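Local coordinates for conserved hypothetical protein (Archaeoglobus fulgidus, PDB 1I0R) that reduces ferric iron bound in chelators such as siderophores, releasing ferrous iron, with NADH or NADPH as electron donor, and also reduces FMN and FAD, at residues Y14-E19 with I42-N47; N54-S59 with A115-E120; L104-Q107 with A111-E114. All blocks are in the same frame, centred on the assembly; numbering follows the deposited sequence.

Contact 1: residues Y14-E19 with I42-N47; sequences YIVTSE and IAVCLN
Val16 meets Val44 and Leu46 with one methyl each, and these two touches make up the whole meeting of the segments. CG2 of Val16 lies 4.2 Å from CG1 of Val44, the closest approach. The other branch, CG1 of Val16, is directed at Leu46, with 4.4 Å between CG1 of Val16 and CD2 of Leu46. Val16 has CG1 anti to its own N (chi1 176°), a rotation that turns one methyl toward each partner, so that a single side chain spans two residues of 42-47. The backbones stay well apart, with CA of Val16 8.0 Å from CA of Val44, and the joint consists purely of apolar side chains. All three residues are buried, and further apolar groups pack on them: Phe62 against Val44, Phe129 and Val56 against Leu46, and Ala29 against Val16. Away from Val16 the two strands no longer touch, and Glu19 and Asn47, at the far ends of their segments, are partly exposed. Cys45, between the two inward residues, faces the other way and packs on His126 and Leu128 of its own chain and on Leu35 of the second subunit. Leu46 belongs to the FMN-binding segment and touches Gln27, another FMN-binding residue, so the apolar cluster borders the flavin site. Strands 14-20 and 40-47 are not neighbours in the sheet, as strand 23-37 runs between them; their side chains meet across the interior of the closed six-stranded antiparallel barrel, the FMN-binding barrel of flavin reductase-like proteins.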
ATOM      1  N   TYR B  14       7.653  -2.916   7.364  1.00 16.24           N
ATOM      2  CA  TYR B  14       8.770  -3.578   6.696  1.00 16.53           C
ATOM      3  C   TYR B  14      10.102  -2.953   7.017  1.00 17.32           C
ATOM      4  O   TYR B  14      10.175  -1.853   7.553  1.00 17.33           O
ATOM      5  CB  TYR B  14       8.604  -3.431   5.167  1.00 15.96           C
ATOM      6  CG  TYR B  14       7.196  -3.656   4.629  1.00 15.17           C
ATOM      7  CD1 TYR B  14       6.250  -2.631   4.611  1.00 15.25           C
ATOM      8  CD2 TYR B  14       6.818  -4.909   4.190  1.00 15.09           C
ATOM      9  CE1 TYR B  14       4.935  -2.869   4.159  1.00 14.22           C
ATOM     10  CE2 TYR B  14       5.524  -5.159   3.743  1.00 14.81           C
ATOM     11  CZ  TYR B  14       4.589  -4.138   3.732  1.00 14.98           C
ATOM     12  OH  TYR B  14       3.303  -4.458   3.325  1.00 14.99           O
ATOM     13  N   ILE B  15      11.153  -3.705   6.698  1.00 17.87           N
ATOM     14  CA  ILE B  15      12.492  -3.168   6.769  1.00 18.46           C
ATOM     15  C   ILE B  15      12.866  -3.105   5.290  1.00 17.52           C
ATOM     16  O   ILE B  15      12.717  -4.111   4.563  1.00 17.90           O
ATOM     17  CB  ILE B  15      13.533  -4.107   7.416  1.00 18.94           C
ATOM     18  CG1 ILE B  15      13.135  -4.532   8.821  1.00 20.28           C
ATOM     19  CG2 ILE B  15      14.891  -3.365   7.438  1.00 19.94           C
ATOM     20  CD1 ILE B  15      14.201  -5.465   9.468  1.00 20.50           C
ATOM     21  N   VAL B  16      13.317  -1.941   4.824  1.00 17.84           N
ATOM     22  CA  VAL B  16      13.762  -1.796   3.431  1.00 17.64           C
ATOM     23  C   VAL B  16      15.288  -1.651   3.505  1.00 18.45           C
ATOM     24  O   VAL B  16      15.802  -0.796   4.240  1.00 18.08           O
ATOM     25  CB  VAL B  16      13.130  -0.559   2.733  1.00 17.62           C
ATOM     26  CG1 VAL B  16      13.698  -0.387   1.320  1.00 16.83           C
ATOM     27  CG2 VAL B  16      11.589  -0.747   2.653  1.00 17.86           C
ATOM     28  N   THR B  17      16.005  -2.486   2.745  1.00 18.21           N
ATOM     29  CA  THR B  17      17.470  -2.474   2.799  1.00 19.13           C
ATOM     30  C   THR B  17      18.162  -2.217   1.471  1.00 19.61           C
ATOM     31  O   THR B  17      17.583  -2.393   0.396  1.00 19.02           O
ATOM     32  CB  THR B  17      17.986  -3.825   3.342  1.00 18.30           C
ATOM     33  OG1 THR B  17      17.459  -4.890   2.538  1.00 19.70           O
ATOM     34  CG2 THR B  17      17.561  -4.033   4.789  1.00 19.16           C
ATOM     35  N   SER B  18      19.423  -1.778   1.539  1.00 21.10           N
ATOM     36  CA  SER B  18      20.189  -1.548   0.328  1.00 22.67           C
ATOM     37  C   SER B  18      21.642  -1.509   0.758  1.00 24.81           C
ATOM     38  O   SER B  18      21.934  -1.732   1.922  1.00 23.83           O
ATOM     39  CB  SER B  18      19.801  -0.230  -0.347  1.00 22.73           C
ATOM     40  OG  SER B  18      20.324  -0.180  -1.655  1.00 22.24           O
ATOM     41  N   GLU B  19      22.539  -1.266  -0.184  1.00 28.19           N
ATOM     42  CA  GLU B  19      23.961  -1.204   0.138  1.00 32.22           C
ATOM     43  C   GLU B  19      24.605  -0.239  -0.817  1.00 33.64           C
ATOM     44  O   GLU B  19      24.346  -0.279  -2.022  1.00 34.40           O
ATOM     45  CB  GLU B  19      24.599  -2.592  -0.002  1.00 34.02           C
ATOM     46  CG  GLU B  19      26.135  -2.623   0.019  1.00 37.56           C
ATOM     47  CD  GLU B  19      26.754  -2.024  -1.241  1.00 39.47           C
ATOM     48  OE1 GLU B  19      26.093  -2.069  -2.315  1.00 40.65           O
ATOM     49  OE2 GLU B  19      27.901  -1.525  -1.161  1.00 40.98           O
ATOM     50  N   ILE B  42       7.588  -4.188  -7.474  1.00 16.14           N
ATOM     51  CA  ILE B  42       7.321  -3.731  -6.099  1.00 17.15           C
ATOM     52  C   ILE B  42       7.770  -2.291  -5.952  1.00 16.43           C
ATOM     53  O   ILE B  42       8.844  -1.923  -6.423  1.00 16.82           O
ATOM     54  CB  ILE B  42       8.126  -4.559  -5.056  1.00 18.74           C
ATOM     55  CG1 ILE B  42       7.861  -6.053  -5.250  1.00 20.19           C
ATOM     56  CG2 ILE B  42       7.765  -4.121  -3.633  1.00 19.19           C
ATOM     57  CD1 ILE B  42       6.385  -6.452  -5.220  1.00 21.15           C
ATOM     58  N   ALA B  43       6.945  -1.476  -5.311  1.00 15.83           N
ATOM     59  CA  ALA B  43       7.293  -0.080  -5.088  1.00 15.31           C
ATOM     60  C   ALA B  43       7.605   0.170  -3.616  1.00 15.61           C
ATOM     61  O   ALA B  43       6.977  -0.424  -2.726  1.00 15.32           O
ATOM     62  CB  ALA B  43       6.137   0.823  -5.515  1.00 15.91           C
ATOM     63  N   VAL B  44       8.612   1.014  -3.368  1.00 15.30           N
ATOM     64  CA  VAL B  44       8.925   1.429  -2.000  1.00 16.19           C
ATOM     65  C   VAL B  44       9.074   2.945  -2.063  1.00 16.04           C
ATOM     66  O   VAL B  44       9.729   3.460  -2.952  1.00 16.79           O
ATOM     67  CB  VAL B  44      10.250   0.785  -1.408  1.00 16.76           C
ATOM     68  CG1 VAL B  44      10.102  -0.739  -1.300  1.00 18.79           C
ATOM     69  CG2 VAL B  44      11.434   1.094  -2.268  1.00 17.96           C
ATOM     70  N   CYS B  45       8.431   3.663  -1.142  1.00 16.87           N
ATOM     71  CA  CYS B  45       8.508   5.122  -1.151  1.00 17.15           C
ATOM     72  C   CYS B  45       9.361   5.539   0.046  1.00 17.81           C
ATOM     73  O   CYS B  45       8.984   5.297   1.184  1.00 18.45           O
ATOM     74  CB  CYS B  45       7.091   5.708  -1.062  1.00 17.71           C
ATOM     75  SG  CYS B  45       7.019   7.471  -1.401  1.00 20.24           S
ATOM     76  N   LEU B  46      10.514   6.149  -0.248  1.00 17.77           N
ATOM     77  CA  LEU B  46      11.483   6.560   0.776  1.00 19.48           C
ATOM     78  C   LEU B  46      11.718   8.062   0.802  1.00 19.48           C
ATOM     79  O   LEU B  46      11.787   8.699  -0.242  1.00 19.38           O
ATOM     80  CB  LEU B  46      12.827   5.880   0.498  1.00 19.55           C
ATOM     81  CG  LEU B  46      12.715   4.366   0.299  1.00 20.07           C
ATOM     82  CD1 LEU B  46      14.068   3.764  -0.170  1.00 21.58           C
ATOM     83  CD2 LEU B  46      12.290   3.748   1.630  1.00 21.28           C
ATOM     84  N   ASN B  47      11.868   8.600   2.012  1.00 21.29           N
ATOM     85  CA  ASN B  47      12.117  10.028   2.203  1.00 22.74           C
ATOM     86  C   ASN B  47      13.536  10.383   1.741  1.00 24.26           C
ATOM     87  O   ASN B  47      14.501   9.678   2.071  1.00 23.53           O
ATOM     88  CB  ASN B  47      11.937  10.378   3.673  1.00 24.09           C
ATOM     89  CG  ASN B  47      12.046  11.867   3.925  1.00 25.18           C
ATOM     90  OD1 ASN B  47      13.079  12.485   3.637  1.00 27.22           O
ATOM     91  ND2 ASN B  47      10.979  12.457   4.442  1.00 27.25           N
TER

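Contact 2: residues N54-S59 with A115-E120; sequences NAVKES and AKVVKE
Apolar contact joins Val56 of the helix to Val117 of the strand through single methyls, CG1 of Val56 lying 3.8 Å from CG2 of Val117. The two side chains meet at about a right angle, and Phe62 packs on both. The charged contact lies at the more open edge: Lys57 NZ and Glu120 OE1 form a salt bridge of 2.9 Å. The lysine chain runs out extended and bends only at its last torsion (chi4 59°), which brings the ammonium group round to the carboxylate. Water completes the join through the second oxygen, OE2. One water lies 2.7 Å from Glu120 OE2 and also near Val56 O. A second donates to Glu120 OE2 at 2.6 Å and also to Lys57 O. Cutting Glu120 back to an alanine is likely to leave the Lys57 ammonium without its mate and both waters without their anchor on the strand. The carboxylate thus uses one oxygen for the charge and the other for waters that also approach two carbonyls of the helix's last turn, which implies that helix 51-59 is fastened to the barrel wall by an apolar contact and a hydrated, ionic one.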
ATOM      1  N   ASN B  54      19.265   7.236  -0.339  1.00 23.61           N
ATOM      2  CA  ASN B  54      20.441   7.476  -1.148  1.00 24.70           C
ATOM      3  C   ASN B  54      21.143   6.197  -1.580  1.00 23.96           C
ATOM      4  O   ASN B  54      21.690   6.153  -2.677  1.00 23.55           O
ATOM      5  CB  ASN B  54      21.403   8.421  -0.414  1.00 26.23           C
ATOM      6  CG  ASN B  54      20.735   9.731  -0.017  1.00 28.11           C
ATOM      7  OD1 ASN B  54      19.870  10.241  -0.735  1.00 30.08           O
ATOM      8  ND2 ASN B  54      21.142  10.292   1.120  1.00 29.29           N
ATOM      9  N   ALA B  55      21.107   5.157  -0.740  1.00 23.73           N
ATOM     10  CA  ALA B  55      21.739   3.879  -1.085  1.00 23.48           C
ATOM     11  C   ALA B  55      20.987   3.231  -2.240  1.00 23.62           C
ATOM     12  O   ALA B  55      21.582   2.659  -3.147  1.00 23.70           O
ATOM     13  CB  ALA B  55      21.757   2.940   0.127  1.00 23.09           C
ATOM     14  N   VAL B  56      19.661   3.328  -2.217  1.00 22.99           N
ATOM     15  CA  VAL B  56      18.895   2.745  -3.291  1.00 23.70           C
ATOM     16  C   VAL B  56      19.135   3.568  -4.546  1.00 24.45           C
ATOM     17  O   VAL B  56      19.252   3.024  -5.636  1.00 25.20           O
ATOM     18  CB  VAL B  56      17.384   2.715  -2.957  1.00 22.70           C
ATOM     19  CG1 VAL B  56      16.585   2.165  -4.158  1.00 22.46           C
ATOM     20  CG2 VAL B  56      17.154   1.839  -1.750  1.00 22.03           C
ATOM     21  N   LYS B  57      19.220   4.882  -4.397  1.00 26.00           N
ATOM     22  CA  LYS B  57      19.442   5.729  -5.559  1.00 27.96           C
ATOM     23  C   LYS B  57      20.760   5.393  -6.265  1.00 28.27           C
ATOM     24  O   LYS B  57      20.820   5.327  -7.489  1.00 28.62           O
ATOM     25  CB  LYS B  57      19.421   7.209  -5.159  1.00 29.48           C
ATOM     26  CG  LYS B  57      19.389   8.130  -6.372  1.00 32.40           C
ATOM     27  CD  LYS B  57      19.125   9.584  -6.011  1.00 33.72           C
ATOM     28  CE  LYS B  57      18.811  10.398  -7.270  1.00 34.73           C
ATOM     29  NZ  LYS B  57      17.610   9.884  -8.027  1.00 35.19           N
ATOM     30  N   GLU B  58      21.805   5.146  -5.484  1.00 28.54           N
ATOM     31  CA  GLU B  58      23.120   4.831  -6.040  1.00 29.08           C
ATOM     32  C   GLU B  58      23.287   3.398  -6.549  1.00 28.01           C
ATOM     33  O   GLU B  58      23.806   3.177  -7.649  1.00 28.66           O
ATOM     34  CB  GLU B  58      24.196   5.109  -4.990  1.00 31.02           C
ATOM     35  CG  GLU B  58      24.256   6.550  -4.549  1.00 34.76           C
ATOM     36  CD  GLU B  58      25.263   6.764  -3.433  1.00 36.73           C
ATOM     37  OE1 GLU B  58      26.475   6.570  -3.690  1.00 38.66           O
ATOM     38  OE2 GLU B  58      24.846   7.113  -2.306  1.00 38.33           O
ATOM     39  N   SER B  59      22.844   2.421  -5.760  1.00 26.42           N
ATOM     40  CA  SER B  59      22.995   1.015  -6.126  1.00 25.21           C
ATOM     41  C   SER B  59      21.997   0.445  -7.114  1.00 24.68           C
ATOM     42  O   SER B  59      22.294  -0.525  -7.802  1.00 24.62           O
ATOM     43  CB  SER B  59      22.953   0.148  -4.874  1.00 25.69           C
ATOM     44  OG  SER B  59      21.624   0.067  -4.370  1.00 25.46           O
ATOM     45  N   ALA B 115      14.791  -6.875  -5.137  1.00 19.59           N
ATOM     46  CA  ALA B 115      14.378  -6.208  -6.381  1.00 19.69           C
ATOM     47  C   ALA B 115      15.438  -5.307  -7.013  1.00 19.99           C
ATOM     48  O   ALA B 115      16.283  -4.756  -6.308  1.00 19.72           O
ATOM     49  CB  ALA B 115      13.079  -5.373  -6.114  1.00 19.11           C
ATOM     50  N   LYS B 116      15.423  -5.187  -8.343  1.00 20.38           N
ATOM     51  CA  LYS B 116      16.341  -4.273  -9.024  1.00 21.27           C
ATOM     52  C   LYS B 116      15.470  -3.093  -9.490  1.00 20.85           C
ATOM     53  O   LYS B 116      14.380  -3.309 -10.032  1.00 19.85           O
ATOM     54  CB  LYS B 116      17.049  -4.915 -10.238  1.00 23.47           C
ATOM     55  CG  LYS B 116      16.127  -5.318 -11.376  1.00 26.59           C
ATOM     56  CD  LYS B 116      16.898  -5.719 -12.636  1.00 29.21           C
ATOM     57  CE  LYS B 116      15.943  -5.809 -13.848  1.00 30.54           C
ATOM     58  NZ  LYS B 116      16.627  -6.254 -15.115  1.00 32.32           N
ATOM     59  N   VAL B 117      15.935  -1.876  -9.239  1.00 20.21           N
ATOM     60  CA  VAL B 117      15.198  -0.669  -9.629  1.00 20.55           C
ATOM     61  C   VAL B 117      15.112  -0.503 -11.134  1.00 21.93           C
ATOM     62  O   VAL B 117      16.139  -0.491 -11.834  1.00 22.99           O
ATOM     63  CB  VAL B 117      15.837   0.620  -9.034  1.00 20.00           C
ATOM     64  CG1 VAL B 117      15.058   1.882  -9.544  1.00 19.61           C
ATOM     65  CG2 VAL B 117      15.830   0.546  -7.503  1.00 20.08           C
ATOM     66  N   VAL B 118      13.890  -0.341 -11.639  1.00 22.54           N
ATOM     67  CA  VAL B 118      13.687  -0.162 -13.069  1.00 23.54           C
ATOM     68  C   VAL B 118      13.099   1.208 -13.375  1.00 24.18           C
ATOM     69  O   VAL B 118      13.038   1.600 -14.531  1.00 24.87           O
ATOM     70  CB  VAL B 118      12.761  -1.251 -13.666  1.00 23.58           C
ATOM     71  CG1 VAL B 118      13.462  -2.618 -13.615  1.00 24.16           C
ATOM     72  CG2 VAL B 118      11.438  -1.285 -12.905  1.00 23.87           C
ATOM     73  N   LYS B 119      12.662   1.933 -12.351  1.00 24.20           N
ATOM     74  CA  LYS B 119      12.114   3.270 -12.557  1.00 25.55           C
ATOM     75  C   LYS B 119      12.050   4.021 -11.253  1.00 24.68           C
ATOM     76  O   LYS B 119      11.901   3.422 -10.183  1.00 23.88           O
ATOM     77  CB  LYS B 119      10.700   3.204 -13.153  1.00 26.59           C
ATOM     78  CG  LYS B 119      10.156   4.566 -13.624  1.00 29.03           C
ATOM     79  CD  LYS B 119       8.726   4.436 -14.136  1.00 30.70           C
ATOM     80  CE  LYS B 119       8.134   5.777 -14.596  1.00 31.78           C
ATOM     81  NZ  LYS B 119       8.728   6.292 -15.864  1.00 33.50           N
ATOM     82  N   GLU B 120      12.199   5.332 -11.343  1.00 24.64           N
ATOM     83  CA  GLU B 120      12.105   6.189 -10.178  1.00 25.18           C
ATOM     84  C   GLU B 120      11.046   7.240 -10.463  1.00 25.27           C
ATOM     85  O   GLU B 120      11.034   7.845 -11.528  1.00 25.90           O
ATOM     86  CB  GLU B 120      13.441   6.869  -9.880  1.00 25.59           C
ATOM     87  CG  GLU B 120      14.508   5.944  -9.335  1.00 27.57           C
ATOM     88  CD  GLU B 120      15.814   6.685  -9.056  1.00 28.95           C
ATOM     89  OE1 GLU B 120      15.815   7.938  -9.131  1.00 29.96           O
ATOM     90  OE2 GLU B 120      16.838   6.021  -8.753  1.00 29.76           O
TER
HETATM   91  O   HOH W   1      17.924   3.594  -8.299  1.00 28.29           O
HETATM   92  O   HOH W   2      19.186   6.927  -9.500  1.00 35.63           O

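Contact 3: residues L104-Q107 with A111-E114; sequences LVTQ and AVIE
CG1 of Val112 presses on the carbonyl of Val105, coming within 3.3 Å of Val105 O, a close carbon-to-oxygen approach. CG1 of Val112 also lies 4.4 Å from CG2 of Thr106, so it sits at the bend where the chain leaves the strand. With CG1 anti to its carbonyl carbon (chi1 -71°), Val112 turns this branch toward the 104-107 segment. Leu104 makes the second touch, farther along the strand. Leu104 CD2 is 3.8 Å from Ile113 O and also near Glu114 CB. Leu104 CD1 lies 4.1 Å from Glu114 OE1; the leucine and glutamate side chains meet at about a right angle, the methyls resting against the glutamate's base and its acidic end. Although only a short turn separates the two segments, they do not pair as a beta hairpin. Leu104 and Val105 end a small two-stranded antiparallel sheet with 95-97, whereas 111-114 is part of the long barrel strand 109-122, and the two meet through methyl groups set against backbone carbonyls and the glutamate chain. Around this first shell, polar bonds set the positions: Val105 O accepts a hydrogen bond from Ser65 OG besides bearing the Val112 methyl, and Thr106 OG1 is tied to Glu94 OE2. The carboxylate of Glu114 is bonded through OE2 to Thr100 OG1, which steadies the end of the side chain that Leu104 touches. Ile113 faces away from 104-107 and packs on Phe6 of the second subunit.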
ATOM      1  N   LEU B 104      19.655  -8.979   2.847  1.00 21.45           N
ATOM      2  CA  LEU B 104      18.265  -9.383   3.059  1.00 20.92           C
ATOM      3  C   LEU B 104      18.136  -9.814   4.509  1.00 20.94           C
ATOM      4  O   LEU B 104      18.662 -10.873   4.901  1.00 21.37           O
ATOM      5  CB  LEU B 104      17.899 -10.547   2.133  1.00 20.87           C
ATOM      6  CG  LEU B 104      18.094 -10.189   0.658  1.00 21.58           C
ATOM      7  CD1 LEU B 104      18.201 -11.460  -0.199  1.00 22.38           C
ATOM      8  CD2 LEU B 104      16.913  -9.290   0.219  1.00 22.26           C
ATOM      9  N   VAL B 105      17.449  -8.993   5.315  1.00 20.63           N
ATOM     10  CA  VAL B 105      17.271  -9.309   6.731  1.00 20.24           C
ATOM     11  C   VAL B 105      16.210 -10.388   6.920  1.00 20.83           C
ATOM     12  O   VAL B 105      15.041 -10.198   6.564  1.00 20.21           O
ATOM     13  CB  VAL B 105      16.880  -8.054   7.542  1.00 20.17           C
ATOM     14  CG1 VAL B 105      16.615  -8.423   8.996  1.00 20.36           C
ATOM     15  CG2 VAL B 105      17.992  -7.023   7.473  1.00 20.10           C
ATOM     16  N   THR B 106      16.612 -11.522   7.493  1.00 21.13           N
ATOM     17  CA  THR B 106      15.697 -12.637   7.694  1.00 22.34           C
ATOM     18  C   THR B 106      15.143 -12.721   9.098  1.00 22.71           C
ATOM     19  O   THR B 106      14.119 -13.376   9.330  1.00 22.74           O
ATOM     20  CB  THR B 106      16.372 -13.975   7.341  1.00 22.63           C
ATOM     21  OG1 THR B 106      17.618 -14.061   8.044  1.00 24.00           O
ATOM     22  CG2 THR B 106      16.666 -14.049   5.842  1.00 24.05           C
ATOM     23  N   GLN B 107      15.804 -12.043  10.031  1.00 23.64           N
ATOM     24  CA  GLN B 107      15.339 -12.065  11.418  1.00 24.10           C
ATOM     25  C   GLN B 107      13.976 -11.392  11.549  1.00 23.87           C
ATOM     26  O   GLN B 107      13.790 -10.273  11.084  1.00 23.41           O
ATOM     27  CB  GLN B 107      16.333 -11.367  12.332  1.00 24.91           C
ATOM     28  CG  GLN B 107      16.192 -11.804  13.791  1.00 25.88           C
ATOM     29  CD  GLN B 107      17.290 -11.229  14.665  1.00 27.22           C
ATOM     30  OE1 GLN B 107      18.393 -10.955  14.190  1.00 27.40           O
ATOM     31  NE2 GLN B 107      16.990 -11.043  15.952  1.00 28.59           N
ATOM     32  N   ALA B 111       8.695 -13.052   5.288  1.00 20.92           N
ATOM     33  CA  ALA B 111       9.153 -13.203   3.913  1.00 20.20           C
ATOM     34  C   ALA B 111      10.169 -12.116   3.560  1.00 19.82           C
ATOM     35  O   ALA B 111      10.241 -11.088   4.230  1.00 18.99           O
ATOM     36  CB  ALA B 111       7.963 -13.111   2.939  1.00 21.48           C
ATOM     37  N   VAL B 112      10.962 -12.366   2.525  1.00 19.65           N
ATOM     38  CA  VAL B 112      11.928 -11.399   2.018  1.00 20.06           C
ATOM     39  C   VAL B 112      11.806 -11.335   0.510  1.00 20.28           C
ATOM     40  O   VAL B 112      11.510 -12.343  -0.148  1.00 21.27           O
ATOM     41  CB  VAL B 112      13.403 -11.731   2.410  1.00 21.07           C
ATOM     42  CG1 VAL B 112      13.593 -11.494   3.898  1.00 22.54           C
ATOM     43  CG2 VAL B 112      13.761 -13.172   2.038  1.00 21.47           C
ATOM     44  N   ILE B 113      12.005 -10.137  -0.036  1.00 19.74           N
ATOM     45  CA  ILE B 113      11.922  -9.908  -1.464  1.00 19.26           C
ATOM     46  C   ILE B 113      13.136  -9.107  -1.874  1.00 19.31           C
ATOM     47  O   ILE B 113      13.559  -8.211  -1.142  1.00 18.90           O
ATOM     48  CB  ILE B 113      10.640  -9.082  -1.789  1.00 19.35           C
ATOM     49  CG1 ILE B 113       9.412  -9.860  -1.316  1.00 19.31           C
ATOM     50  CG2 ILE B 113      10.588  -8.723  -3.256  1.00 19.29           C
ATOM     51  CD1 ILE B 113       8.133  -9.014  -1.310  1.00 20.29           C
ATOM     52  N   GLU B 114      13.704  -9.444  -3.030  1.00 19.41           N
ATOM     53  CA  GLU B 114      14.861  -8.738  -3.557  1.00 20.06           C
ATOM     54  C   GLU B 114      14.419  -8.132  -4.885  1.00 19.81           C
ATOM     55  O   GLU B 114      13.729  -8.800  -5.675  1.00 19.84           O
ATOM     56  CB  GLU B 114      16.016  -9.733  -3.744  1.00 21.86           C
ATOM     57  CG  GLU B 114      17.280  -9.151  -4.295  1.00 23.73           C
ATOM     58  CD  GLU B 114      18.409 -10.182  -4.342  1.00 25.63           C
ATOM     59  OE1 GLU B 114      18.116 -11.400  -4.337  1.00 26.70           O
ATOM     60  OE2 GLU B 114      19.578  -9.760  -4.391  1.00 27.07           O
TER

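Along the chain contact 1 closes before contact 2 opens, and contact 3 is nested within the loop that contact 2 spans. All three attach to one antiparallel barrel. Contact 2 sets helix 51-59 against strand 109-122, and contact 3 lays the 103-105 strand on an earlier part of that same long strand; the centres of contacts 2 and 3 are about 17 Å apart. Strand 14-20 links the set: Ser18 OG probably bonds Ser59 OG, joining contacts 1 and 2, whose centres are about 9 Å apart, while Ile15 and Thr17 pack on Val105. Strand 109-122 thus takes both helix and small sheet, while contact 1, which includes FMN-binding residues, lies in the barrel core.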